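Side-chain contacts in conserved domain protein (Porphyromonas gingivalis, PDB 3PNN), which probably transfers a sugar from an activated donor to form a glycosidic linkage, as a cytoplasmic glycosyltransferase with an alpha/beta/alpha Rossmann-like fold: residues K288-E291 and L292-G296; D280-P283 and G284-K288; R86-E89 and G90-C93. All coordinates share one frame; numbering follows the deposited sequence.

From the N terminus the chain first meets contact 3, where a type II turn folds residues 86-89 back on 90-93 in the loop between strand 77-81 and helix 103-108, against helix 223-239. Nearly two hundred residues later, contact 2 starts helix 282-294 just after the loop that follows strand 263-268, and contact 1 ends the same helix. These two overlap at Lys288, contact 1 beginning where contact 2 ends, centres about 12 Å apart; neither crosses the other. Phe274 and Ile28 touch side chains of both, so one helix face is tied to the same two loops. Contact 3 lies on the opposite side of the chain's centre, its centre about 47 Å from that of contact 1.

Contact 1: K288-E291 and L292-G296; sequences KLRE and LTEAG
Leu292 meets Lys288 one helical turn back, its branched end resting on the aliphatic part of the lysine. From CB outward, Leu292 first passes the carbonyl of Lys288: CB is 3.6 Å from Lys288 O, and CG comes closer. Tentatively, for one of two modelled Lys288 conformers, CG also meets Lys288 CE at 3.9 Å, CD1 touches the lysine's CG and CE, and CD2 packs against CE with NZ just beyond. The two chains cross at a slant. In this conformer Lys288 CG stands anti to the backbone N, and a bend at chi2 (60°) appears to turn the rest of the chain toward Leu292. In the backbone, Leu292 N donates to Lys288 O.

On another side of the helix, Leu289 O takes two bonds from one residue. Thr293 N reaches it at 3.1 Å and Thr293 OG1 at 2.8 Å, from opposite faces of the carbonyl plane. The hydroxyl lies anti to the carbonyl carbon (chi1 -60°), which brings it over the preceding turn; its bond to Leu289 O then holds the threonine in that rotation.

Arg290 and Glu294 run side by side in the same direction. Glu294 OE2 lies 3.2 Å from Arg290 CD, while OE1 is near the plane of the guanidinium at its edge, 4.3 Å from NH2. The planes are 32° apart, and the opposite charges probably attract without forming a salt bridge.

Loop residues pack on the helix: Phe274 touches Lys288 and Leu289, Ile28 touches Leu289, Pro30 touches Thr293. Beyond Glu294, Ala295 N bonds to Glu291 O, and Gly296 N, at positive phi, donates to Thr293 O at 3.0 Å. This is the Schellman motif that terminates an alpha helix, here the C-terminal end of helix 282-294.

Contact 2: D280-P283 and G284-K288; sequences DDRP and GVVAK
The first turn of helix 282-294 brings Arg282 and Val286 together, four residues apart. Val286 CG2 sits 3.5 Å above one face of the Arg282 guanidinium, offset toward its rim, and is 3.6 Å from Arg282 NH1. The arginine chain is extended from CG to NE, with CG anti to the backbone N (chi1 -170°), which carries the guanidinium out to where Val286 CG2 lies over its face. Its polar end is held from outside: NH2 makes a salt bridge with Asp26 and also bonds to a glycerol, probably from the crystallisation liquor.

Backbone bonds tighten as the helix gets under way. Asp281 O receives weak bonds from Gly284 N and from Val285 N, the latter at 3.5 Å. Val286 N then reaches Arg282 O at 2.9 Å and a nearly straight 172°, and Ala287 N bonds to Pro283 O at the same length. A water donates to Asp280 O and weakly accepts from Gly284 N, bridging the entrance to the helix.

Val285 CG2 lies 3.7 Å from Asp281 O, while Phe274 touches the Val285 side chain. Asp281 OD2 accepts from Tyr278 N just before the helix, and OD1 is bonded to Ser161 OG of another loop. Proline is common in the first turn of a helix, and with the i to i+4 bonds that begin here it marks the N-terminal end of an alpha helix.

Contact 3: R86-E89 and G90-C93; sequences RLPE and GFSC
Leu87 and Phe91 meet at their CB atoms, 4.1 Å apart, where the chain doubles back on itself. Further out, Leu87 CD1 passes along the returning arm of the turn, 3.5 Å from Cys93 N and 4.0 Å from Cys93 CB. Leu87 CG lies anti to its carbonyl carbon (chi1 -59°), and the branch thus extends beside the backbone of Ser92 and Cys93. Pro88 adds a further apolar touch, its CB 4.0 Å from Phe91 CD2.

These side chains are positioned by a type II turn from Pro88 to Phe91. Its closing bond runs from Phe91 N to Pro88 O at 3.0 Å, with an N-H...O angle of 159°. Pro88 O also lies in the plane of the Phe91 ring, at its edge and 3.8 Å from Phe91 CD2, so one carbonyl meets both the amide and the ring rim. Gly90 takes the third position with phi 108°, where a CB would collide with Glu89 O.

Outward from the turn, Pro88 and Phe91 both rest on Leu236 of helix 223-239, with Glu229 beside the proline and Asn237 beside the phenylalanine. Trp101 touches Leu87, and Leu84 touches Cys93. This loop after strand 77-81 thus lies along helix 223-239, while Arg86 O is bonded to His105 of helix 103-108.

Contact 1: K288-E291 and L292-G296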
# COMPACT_ATOMS: atom_id res chain seq x y z
N LYS A 288 14.73 6.40 14.13
CA LYS A 288 14.56 7.28 12.98
C LYS A 288 13.45 8.30 13.21
O LYS A 288 13.59 9.47 12.86
CB LYS A 288 14.27 6.48 11.71
CG LYS A 288 14.11 7.35 10.48
CD LYS A 288 15.39 8.15 10.20
CE LYS A 288 15.24 9.00 8.95
NZ LYS A 288 16.49 9.77 8.69
N LEU A 289 12.35 7.86 13.80
CA LEU A 289 11.26 8.79 14.10
C LEU A 289 11.72 9.85 15.12
O LEU A 289 11.32 11.02 15.05
CB LEU A 289 10.03 8.04 14.62
CG LEU A 289 9.34 7.14 13.58
CD1 LEU A 289 8.28 6.26 14.26
CD2 LEU A 289 8.71 7.95 12.46
N ARG A 290 12.52 9.43 16.09
CA ARG A 290 13.03 10.37 17.09
C ARG A 290 13.93 11.42 16.43
O ARG A 290 13.86 12.62 16.72
CB ARG A 290 13.79 9.62 18.19
CG ARG A 290 13.91 10.38 19.51
CD ARG A 290 15.32 10.36 20.09
NE ARG A 290 15.91 9.02 20.16
CZ ARG A 290 16.97 8.63 19.46
NH1 ARG A 290 17.43 7.39 19.59
NH2 ARG A 290 17.57 9.47 18.63
N GLU A 291 14.79 10.94 15.53
CA GLU A 291 15.70 11.82 14.80
C GLU A 291 14.97 12.83 13.90
O GLU A 291 15.33 14.01 13.87
CB GLU A 291 16.72 10.99 14.01
CG GLU A 291 17.76 10.31 14.90
CD GLU A 291 18.46 9.14 14.22
OE1 GLU A 291 18.34 9.01 12.99
OE2 GLU A 291 19.12 8.36 14.93
N LEU A 292 13.94 12.38 13.18
CA LEU A 292 13.17 13.28 12.33
C LEU A 292 12.43 14.32 13.16
O LEU A 292 12.24 15.46 12.73
CB LEU A 292 12.16 12.48 11.51
CG LEU A 292 12.76 11.57 10.44
CD1 LEU A 292 11.69 10.64 9.89
CD2 LEU A 292 13.38 12.42 9.35
N THR A 293 11.99 13.91 14.34
CA THR A 293 11.27 14.81 15.24
C THR A 293 12.23 15.86 15.81
O THR A 293 11.90 17.05 15.86
CB THR A 293 10.56 14.04 16.38
OG1 THR A 293 9.61 13.13 15.80
CG2 THR A 293 9.85 15.01 17.33
N GLU A 294 13.42 15.43 16.23
CA GLU A 294 14.42 16.37 16.72
C GLU A 294 14.85 17.37 15.63
O GLU A 294 15.23 18.50 15.92
CB GLU A 294 15.64 15.62 17.29
CG GLU A 294 15.35 14.91 18.62
CD GLU A 294 16.44 13.93 19.05
OE1 GLU A 294 17.40 13.71 18.27
OE2 GLU A 294 16.33 13.36 20.16
N ALA A 295 14.76 16.95 14.38
CA ALA A 295 15.11 17.82 13.25
C ALA A 295 13.98 18.75 12.85
O ALA A 295 14.13 19.56 11.93
CB ALA A 295 15.55 17.00 12.05
N GLY A 296 12.83 18.64 13.52
CA GLY A 296 11.70 19.51 13.25
C GLY A 296 10.77 19.08 12.12
O GLY A 296 9.88 19.84 11.75

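Contact 2: D280-P283 and G284-K288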
# COMPACT_ATOMS: atom_id res chain seq x y z
N ASP A 280 13.42 -7.36 15.42
CA ASP A 280 14.72 -6.72 15.62
C ASP A 280 14.89 -5.40 14.85
O ASP A 280 15.76 -4.59 15.20
CB ASP A 280 15.86 -7.68 15.22
CG ASP A 280 16.26 -8.61 16.36
OD1 ASP A 280 15.98 -8.28 17.53
OD2 ASP A 280 16.88 -9.67 16.08
N ASP A 281 14.07 -5.18 13.82
CA ASP A 281 14.10 -3.93 13.05
C ASP A 281 13.50 -2.76 13.84
O ASP A 281 13.73 -1.60 13.52
CB ASP A 281 13.31 -4.05 11.75
CG ASP A 281 13.90 -5.05 10.78
OD1 ASP A 281 15.10 -5.35 10.90
OD2 ASP A 281 13.16 -5.53 9.90
N ARG A 282 12.68 -3.06 14.84
CA ARG A 282 11.89 -2.00 15.48
C ARG A 282 12.68 -0.85 16.14
O ARG A 282 12.36 0.32 15.94
CB ARG A 282 10.87 -2.59 16.46
CG ARG A 282 9.86 -1.56 16.95
CD ARG A 282 8.86 -2.15 17.96
NE ARG A 282 8.01 -1.09 18.48
CZ ARG A 282 8.36 -0.30 19.49
NH1 ARG A 282 9.53 -0.47 20.09
NH2 ARG A 282 7.53 0.66 19.91
N PRO A 283 13.72 -1.16 16.93
CA PRO A 283 14.46 -0.06 17.57
C PRO A 283 15.02 0.94 16.55
O PRO A 283 15.10 2.14 16.85
CB PRO A 283 15.59 -0.80 18.30
CG PRO A 283 15.00 -2.12 18.62
CD PRO A 283 14.16 -2.48 17.42
N GLY A 284 15.37 0.48 15.36
CA GLY A 284 15.91 1.37 14.34
C GLY A 284 14.85 2.33 13.86
O GLY A 284 15.12 3.49 13.56
N VAL A 285 13.61 1.84 13.78
CA VAL A 285 12.50 2.68 13.37
C VAL A 285 12.18 3.69 14.47
O VAL A 285 11.97 4.87 14.18
CB VAL A 285 11.25 1.83 13.02
CG1 VAL A 285 10.06 2.74 12.68
CG2 VAL A 285 11.57 0.89 11.84
N VAL A 286 12.13 3.24 15.72
CA VAL A 286 11.99 4.16 16.85
C VAL A 286 13.04 5.28 16.76
O VAL A 286 12.74 6.47 16.92
CB VAL A 286 12.15 3.42 18.20
CG1 VAL A 286 12.22 4.42 19.36
CG2 VAL A 286 10.99 2.42 18.42
N ALA A 287 14.28 4.91 16.49
CA ALA A 287 15.36 5.90 16.44
C ALA A 287 15.18 6.88 15.28
O ALA A 287 15.43 8.08 15.43
CB ALA A 287 16.73 5.21 16.37
N LYS A 288 14.73 6.40 14.13
CA LYS A 288 14.56 7.28 12.98
C LYS A 288 13.45 8.30 13.21
O LYS A 288 13.59 9.47 12.86
CB LYS A 288 14.27 6.48 11.71
CG LYS A 288 14.11 7.35 10.48
CD LYS A 288 15.39 8.15 10.20
CE LYS A 288 15.24 9.00 8.95
NZ LYS A 288 16.49 9.77 8.69
O HOH W 1 16.77 -1.99 14.76

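Contact 3: R86-E89 and G90-C93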
# COMPACT_ATOMS: atom_id res chain seq x y z
N ARG A 86 -18.15 -10.52 -0.39
CA ARG A 86 -18.29 -9.38 -1.28
C ARG A 86 -17.65 -9.67 -2.63
O ARG A 86 -16.55 -9.22 -2.94
CB ARG A 86 -17.70 -8.12 -0.65
CG ARG A 86 -18.74 -7.04 -0.39
CD ARG A 86 -18.83 -6.66 1.08
NE ARG A 86 -19.59 -7.62 1.88
CZ ARG A 86 -20.04 -7.38 3.11
NH1 ARG A 86 -20.72 -8.31 3.76
NH2 ARG A 86 -19.81 -6.21 3.68
N LEU A 87 -18.38 -10.44 -3.45
CA LEU A 87 -17.91 -10.93 -4.73
C LEU A 87 -18.83 -10.45 -5.84
O LEU A 87 -19.98 -10.11 -5.58
CB LEU A 87 -17.91 -12.46 -4.73
CG LEU A 87 -17.05 -13.13 -3.65
CD1 LEU A 87 -17.32 -14.63 -3.60
CD2 LEU A 87 -15.58 -12.84 -3.92
N PRO A 88 -18.34 -10.44 -7.09
CA PRO A 88 -19.17 -10.02 -8.22
C PRO A 88 -20.44 -10.84 -8.32
O PRO A 88 -20.44 -12.03 -7.99
CB PRO A 88 -18.28 -10.28 -9.43
CG PRO A 88 -16.88 -10.18 -8.88
CD PRO A 88 -16.97 -10.78 -7.50
N GLU A 89 -21.52 -10.21 -8.76
CA GLU A 89 -22.79 -10.90 -8.94
C GLU A 89 -22.55 -12.19 -9.73
O GLU A 89 -21.91 -12.18 -10.78
CB GLU A 89 -23.78 -10.00 -9.67
CG GLU A 89 -25.24 -10.38 -9.47
CD GLU A 89 -26.20 -9.41 -10.15
OE1 GLU A 89 -25.74 -8.61 -10.99
OE2 GLU A 89 -27.41 -9.45 -9.84
N GLY A 90 -23.06 -13.30 -9.21
CA GLY A 90 -22.92 -14.59 -9.88
C GLY A 90 -21.94 -15.52 -9.20
O GLY A 90 -21.95 -16.73 -9.44
N PHE A 91 -21.07 -14.96 -8.36
CA PHE A 91 -20.08 -15.75 -7.65
C PHE A 91 -20.46 -15.93 -6.18
O PHE A 91 -20.96 -15.00 -5.54
CB PHE A 91 -18.69 -15.10 -7.74
CG PHE A 91 -18.03 -15.25 -9.08
CD1 PHE A 91 -17.34 -16.40 -9.40
CD2 PHE A 91 -18.10 -14.23 -10.02
CE1 PHE A 91 -16.72 -16.54 -10.64
CE2 PHE A 91 -17.48 -14.37 -11.26
CZ PHE A 91 -16.80 -15.52 -11.57
N SER A 92 -20.21 -17.12 -5.66
CA SER A 92 -20.39 -17.37 -4.24
C SER A 92 -19.06 -17.73 -3.61
O SER A 92 -18.16 -18.25 -4.28
CB SER A 92 -21.40 -18.50 -4.01
OG SER A 92 -22.70 -18.09 -4.39
N CYS A 93 -18.92 -17.45 -2.32
CA CYS A 93 -17.71 -17.80 -1.59
C CYS A 93 -17.72 -19.29 -1.23
O CYS A 93 -18.66 -19.77 -0.60
CB CYS A 93 -17.60 -16.96 -0.32
SG CYS A 93 -16.08 -17.21 0.58